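Local coordinates for DUF4442 domain-containing protein (Pseudomonas aeruginosa, PDB 1SH8), which is of unknown function but, as a hotdog-fold protein of the PaaI thioesterase group, is probably a thioesterase, at residues M3-E15 / L63-S75. Numbering follows the deposited sequence.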
# COMPACT_ATOMS: atom_id res chain seq x y z
N MET A 3 3.07 -28.29 -10.34
CA MET A 3 2.32 -27.04 -10.20
C MET A 3 1.05 -27.27 -9.39
O MET A 3 0.25 -28.14 -9.72
CB MET A 3 1.93 -26.52 -11.57
CG MET A 3 3.07 -26.33 -12.54
SD MET A 3 2.50 -26.46 -14.24
CE MET A 3 1.45 -25.00 -14.37
N PRO A 4 0.84 -26.49 -8.31
CA PRO A 4 -0.37 -26.65 -7.51
C PRO A 4 -1.62 -26.17 -8.25
O PRO A 4 -2.74 -26.52 -7.89
CB PRO A 4 -0.07 -25.83 -6.26
CG PRO A 4 0.81 -24.74 -6.79
CD PRO A 4 1.75 -25.51 -7.70
N LEU A 5 -1.41 -25.35 -9.28
CA LEU A 5 -2.52 -24.82 -10.09
C LEU A 5 -2.10 -24.68 -11.55
O LEU A 5 -0.93 -24.41 -11.83
CB LEU A 5 -2.95 -23.43 -9.61
CG LEU A 5 -3.78 -23.23 -8.34
CD1 LEU A 5 -3.93 -21.73 -8.10
CD2 LEU A 5 -5.14 -23.89 -8.47
N PRO A 6 -3.04 -24.86 -12.49
CA PRO A 6 -2.70 -24.72 -13.91
C PRO A 6 -2.51 -23.21 -14.16
O PRO A 6 -3.07 -22.38 -13.44
CB PRO A 6 -3.93 -25.30 -14.62
CG PRO A 6 -5.04 -25.03 -13.66
CD PRO A 6 -4.43 -25.33 -12.31
N THR A 7 -1.72 -22.87 -15.16
CA THR A 7 -1.39 -21.47 -15.45
C THR A 7 -2.50 -20.44 -15.66
O THR A 7 -2.46 -19.36 -15.06
CB THR A 7 -0.42 -21.39 -16.63
OG1 THR A 7 0.67 -22.28 -16.40
CG2 THR A 7 0.12 -19.97 -16.78
N GLU A 8 -3.47 -20.75 -16.52
CA GLU A 8 -4.53 -19.78 -16.77
C GLU A 8 -5.35 -19.47 -15.51
O GLU A 8 -5.72 -18.31 -15.26
CB GLU A 8 -5.45 -20.27 -17.90
CG GLU A 8 -4.73 -20.44 -19.24
CD GLU A 8 -3.86 -19.24 -19.60
OE1 GLU A 8 -4.37 -18.09 -19.60
OE2 GLU A 8 -2.66 -19.44 -19.89
N LEU A 9 -5.63 -20.50 -14.72
CA LEU A 9 -6.38 -20.33 -13.50
C LEU A 9 -5.55 -19.51 -12.51
O LEU A 9 -6.08 -18.61 -11.84
CB LEU A 9 -6.74 -21.70 -12.91
CG LEU A 9 -7.43 -21.75 -11.54
CD1 LEU A 9 -8.68 -20.85 -11.51
CD2 LEU A 9 -7.80 -23.19 -11.24
N ALA A 10 -4.25 -19.79 -12.43
CA ALA A 10 -3.38 -19.04 -11.51
C ALA A 10 -3.36 -17.57 -11.90
O ALA A 10 -3.42 -16.68 -11.05
CB ALA A 10 -1.96 -19.62 -11.54
N ARG A 11 -3.30 -17.31 -13.20
CA ARG A 11 -3.28 -15.94 -13.70
C ARG A 11 -4.62 -15.25 -13.40
O ARG A 11 -4.65 -14.10 -12.95
CB ARG A 11 -3.00 -15.93 -15.21
CG ARG A 11 -3.03 -14.56 -15.87
CD ARG A 11 -4.42 -14.24 -16.38
NE ARG A 11 -4.86 -15.22 -17.37
CZ ARG A 11 -6.13 -15.48 -17.65
NH1 ARG A 11 -6.43 -16.39 -18.57
NH2 ARG A 11 -7.10 -14.84 -17.01
N HIS A 12 -5.72 -15.96 -13.62
CA HIS A 12 -7.03 -15.40 -13.35
C HIS A 12 -7.16 -15.02 -11.87
O HIS A 12 -7.60 -13.92 -11.54
CB HIS A 12 -8.13 -16.40 -13.74
CG HIS A 12 -9.52 -15.85 -13.61
ND1 HIS A 12 -10.25 -15.92 -12.44
CD2 HIS A 12 -10.30 -15.20 -14.51
CE1 HIS A 12 -11.42 -15.33 -12.62
NE2 HIS A 12 -11.48 -14.89 -13.87
N LEU A 13 -6.77 -15.93 -10.99
CA LEU A 13 -6.85 -15.66 -9.55
C LEU A 13 -5.95 -14.49 -9.14
O LEU A 13 -6.35 -13.63 -8.37
CB LEU A 13 -6.48 -16.92 -8.76
CG LEU A 13 -7.49 -18.07 -8.91
CD1 LEU A 13 -6.99 -19.31 -8.16
CD2 LEU A 13 -8.86 -17.62 -8.38
N THR A 14 -4.73 -14.46 -9.68
CA THR A 14 -3.79 -13.40 -9.36
C THR A 14 -4.33 -12.02 -9.75
O THR A 14 -4.26 -11.07 -8.97
CB THR A 14 -2.44 -13.62 -10.09
OG1 THR A 14 -1.83 -14.82 -9.61
CG2 THR A 14 -1.48 -12.45 -9.83
N GLU A 15 -4.87 -11.92 -10.96
CA GLU A 15 -5.37 -10.66 -11.46
C GLU A 15 -6.78 -10.28 -11.03
O GLU A 15 -7.10 -9.10 -10.93
CB GLU A 15 -5.34 -10.66 -13.00
CG GLU A 15 -3.96 -10.84 -13.61
CD GLU A 15 -3.99 -10.88 -15.13
OE1 GLU A 15 -5.09 -10.84 -15.72
OE2 GLU A 15 -2.90 -10.96 -15.74
N LEU A 63 1.65 -7.68 -4.00
CA LEU A 63 1.02 -8.86 -4.58
C LEU A 63 1.90 -10.08 -4.83
O LEU A 63 1.40 -11.21 -4.80
CB LEU A 63 0.28 -8.47 -5.87
CG LEU A 63 -0.91 -9.38 -6.18
CD1 LEU A 63 -1.97 -9.21 -5.11
CD2 LEU A 63 -1.48 -9.03 -7.55
N PRO A 64 3.21 -9.90 -5.10
CA PRO A 64 4.04 -11.09 -5.33
C PRO A 64 3.95 -12.11 -4.20
O PRO A 64 4.14 -13.30 -4.42
CB PRO A 64 5.43 -10.50 -5.49
CG PRO A 64 5.15 -9.22 -6.22
CD PRO A 64 3.95 -8.67 -5.45
N GLY A 65 3.68 -11.65 -2.98
CA GLY A 65 3.56 -12.57 -1.85
C GLY A 65 2.40 -13.52 -2.08
O GLY A 65 2.52 -14.72 -1.83
N GLY A 66 1.29 -12.99 -2.55
CA GLY A 66 0.13 -13.82 -2.83
C GLY A 66 0.28 -14.60 -4.13
O GLY A 66 -0.17 -15.74 -4.22
N ALA A 67 0.91 -14.00 -5.14
CA ALA A 67 1.10 -14.68 -6.42
C ALA A 67 2.00 -15.91 -6.25
O ALA A 67 1.70 -16.97 -6.79
CB ALA A 67 1.68 -13.72 -7.46
N LEU A 68 3.10 -15.76 -5.51
CA LEU A 68 4.01 -16.88 -5.27
C LEU A 68 3.27 -17.98 -4.49
O LEU A 68 3.49 -19.17 -4.71
CB LEU A 68 5.24 -16.43 -4.48
CG LEU A 68 6.36 -15.79 -5.31
CD1 LEU A 68 7.35 -15.08 -4.40
CD2 LEU A 68 7.05 -16.87 -6.14
N PHE A 69 2.39 -17.57 -3.58
CA PHE A 69 1.59 -18.52 -2.81
C PHE A 69 0.72 -19.34 -3.77
O PHE A 69 0.63 -20.56 -3.67
CB PHE A 69 0.70 -17.76 -1.81
CG PHE A 69 -0.57 -18.48 -1.44
CD1 PHE A 69 -0.55 -19.52 -0.51
CD2 PHE A 69 -1.77 -18.14 -2.03
CE1 PHE A 69 -1.72 -20.20 -0.18
CE2 PHE A 69 -2.95 -18.81 -1.71
CZ PHE A 69 -2.92 -19.85 -0.78
N LEU A 70 0.07 -18.66 -4.71
CA LEU A 70 -0.79 -19.32 -5.69
C LEU A 70 -0.04 -20.28 -6.61
O LEU A 70 -0.57 -21.31 -7.01
CB LEU A 70 -1.52 -18.28 -6.55
CG LEU A 70 -2.67 -17.52 -5.89
CD1 LEU A 70 -3.14 -16.41 -6.81
CD2 LEU A 70 -3.82 -18.48 -5.57
N THR A 71 1.21 -19.95 -6.94
CA THR A 71 1.97 -20.82 -7.83
C THR A 71 2.83 -21.85 -7.13
O THR A 71 3.26 -22.82 -7.75
CB THR A 71 2.92 -20.01 -8.75
OG1 THR A 71 3.97 -19.44 -7.96
CG2 THR A 71 2.17 -18.92 -9.48
N SER A 72 3.05 -21.67 -5.83
CA SER A 72 3.95 -22.57 -5.11
C SER A 72 3.39 -23.46 -4.01
O SER A 72 4.01 -24.47 -3.66
CB SER A 72 5.10 -21.74 -4.54
OG SER A 72 5.59 -20.83 -5.50
N PHE A 73 2.24 -23.10 -3.46
CA PHE A 73 1.66 -23.88 -2.37
C PHE A 73 0.25 -24.37 -2.65
O PHE A 73 -0.39 -23.94 -3.60
CB PHE A 73 1.65 -23.04 -1.09
CG PHE A 73 3.01 -22.56 -0.67
CD1 PHE A 73 3.97 -23.45 -0.19
CD2 PHE A 73 3.34 -21.21 -0.77
CE1 PHE A 73 5.24 -23.01 0.18
CE2 PHE A 73 4.61 -20.76 -0.40
CZ PHE A 73 5.56 -21.67 0.07
N ASP A 74 -0.21 -25.30 -1.81
CA ASP A 74 -1.57 -25.84 -1.89
C ASP A 74 -2.39 -24.64 -1.44
O ASP A 74 -2.44 -24.33 -0.24
CB ASP A 74 -1.73 -26.98 -0.89
CG ASP A 74 -3.12 -27.59 -0.91
OD1 ASP A 74 -4.10 -26.82 -1.04
OD2 ASP A 74 -3.22 -28.83 -0.78
N SER A 75 -3.03 -23.96 -2.39
CA SER A 75 -3.79 -22.75 -2.09
C SER A 75 -5.17 -22.91 -1.48
O SER A 75 -5.92 -21.94 -1.35
CB SER A 75 -3.87 -21.87 -3.34
OG SER A 75 -4.25 -22.63 -4.47
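L70 reaches from helix 64-72 into the side of helix 7-15, packing the N-terminal helix of this hotdog-fold subunit against the central helical segment, here helices 54-62 and 64-72, around which the hotdog sheet wraps. The axes of helices 7-15 and 64-72 run close to antiparallel, at 155°, and come within 9.9 Å.

From CB, which points at helix 7-15, the L70 chain turns so that CG lies beside its own backbone N (chi1 -74°), and the fork then spans two places. CD1 enters the helix surface, 3.5 Å from T14 OG1 and 3.9 Å from L13 CB. CD2 faces the loop before that helix and lies 4.1 Å from L5 CD1; it also approaches the tip of L13, whose side chain crosses that of L70 at about a right angle.

T14 divides its two branches by chemistry. OG1 donates back to A10 O (2.8 Å), standing 37° out of the carbonyl plane, while T14 N approaches the same oxygen from the other face. The hydroxyl that meets the L70 methyl is therefore already engaged within its own helix. CG2, anti to the backbone N, touches L63 CD2 and A67 CB, both at 4.1 Å and in roughly perpendicular directions. L31 of strand 27-32 touches T14 and A67 as well, and Y53 of the second subunit packs on L63, which places this end near the dimer partner.

At the other end, where helix 64-72 finishes, P4 turns the CB-CG-CD edge of its ring to backbone carbonyls. T71 O is buried here without a polar partner in the model, and P4 CD sits 3.1 Å from it; two atoms round the ring from CD, beyond CG, P4 CB is 3.3 Å from F73 O.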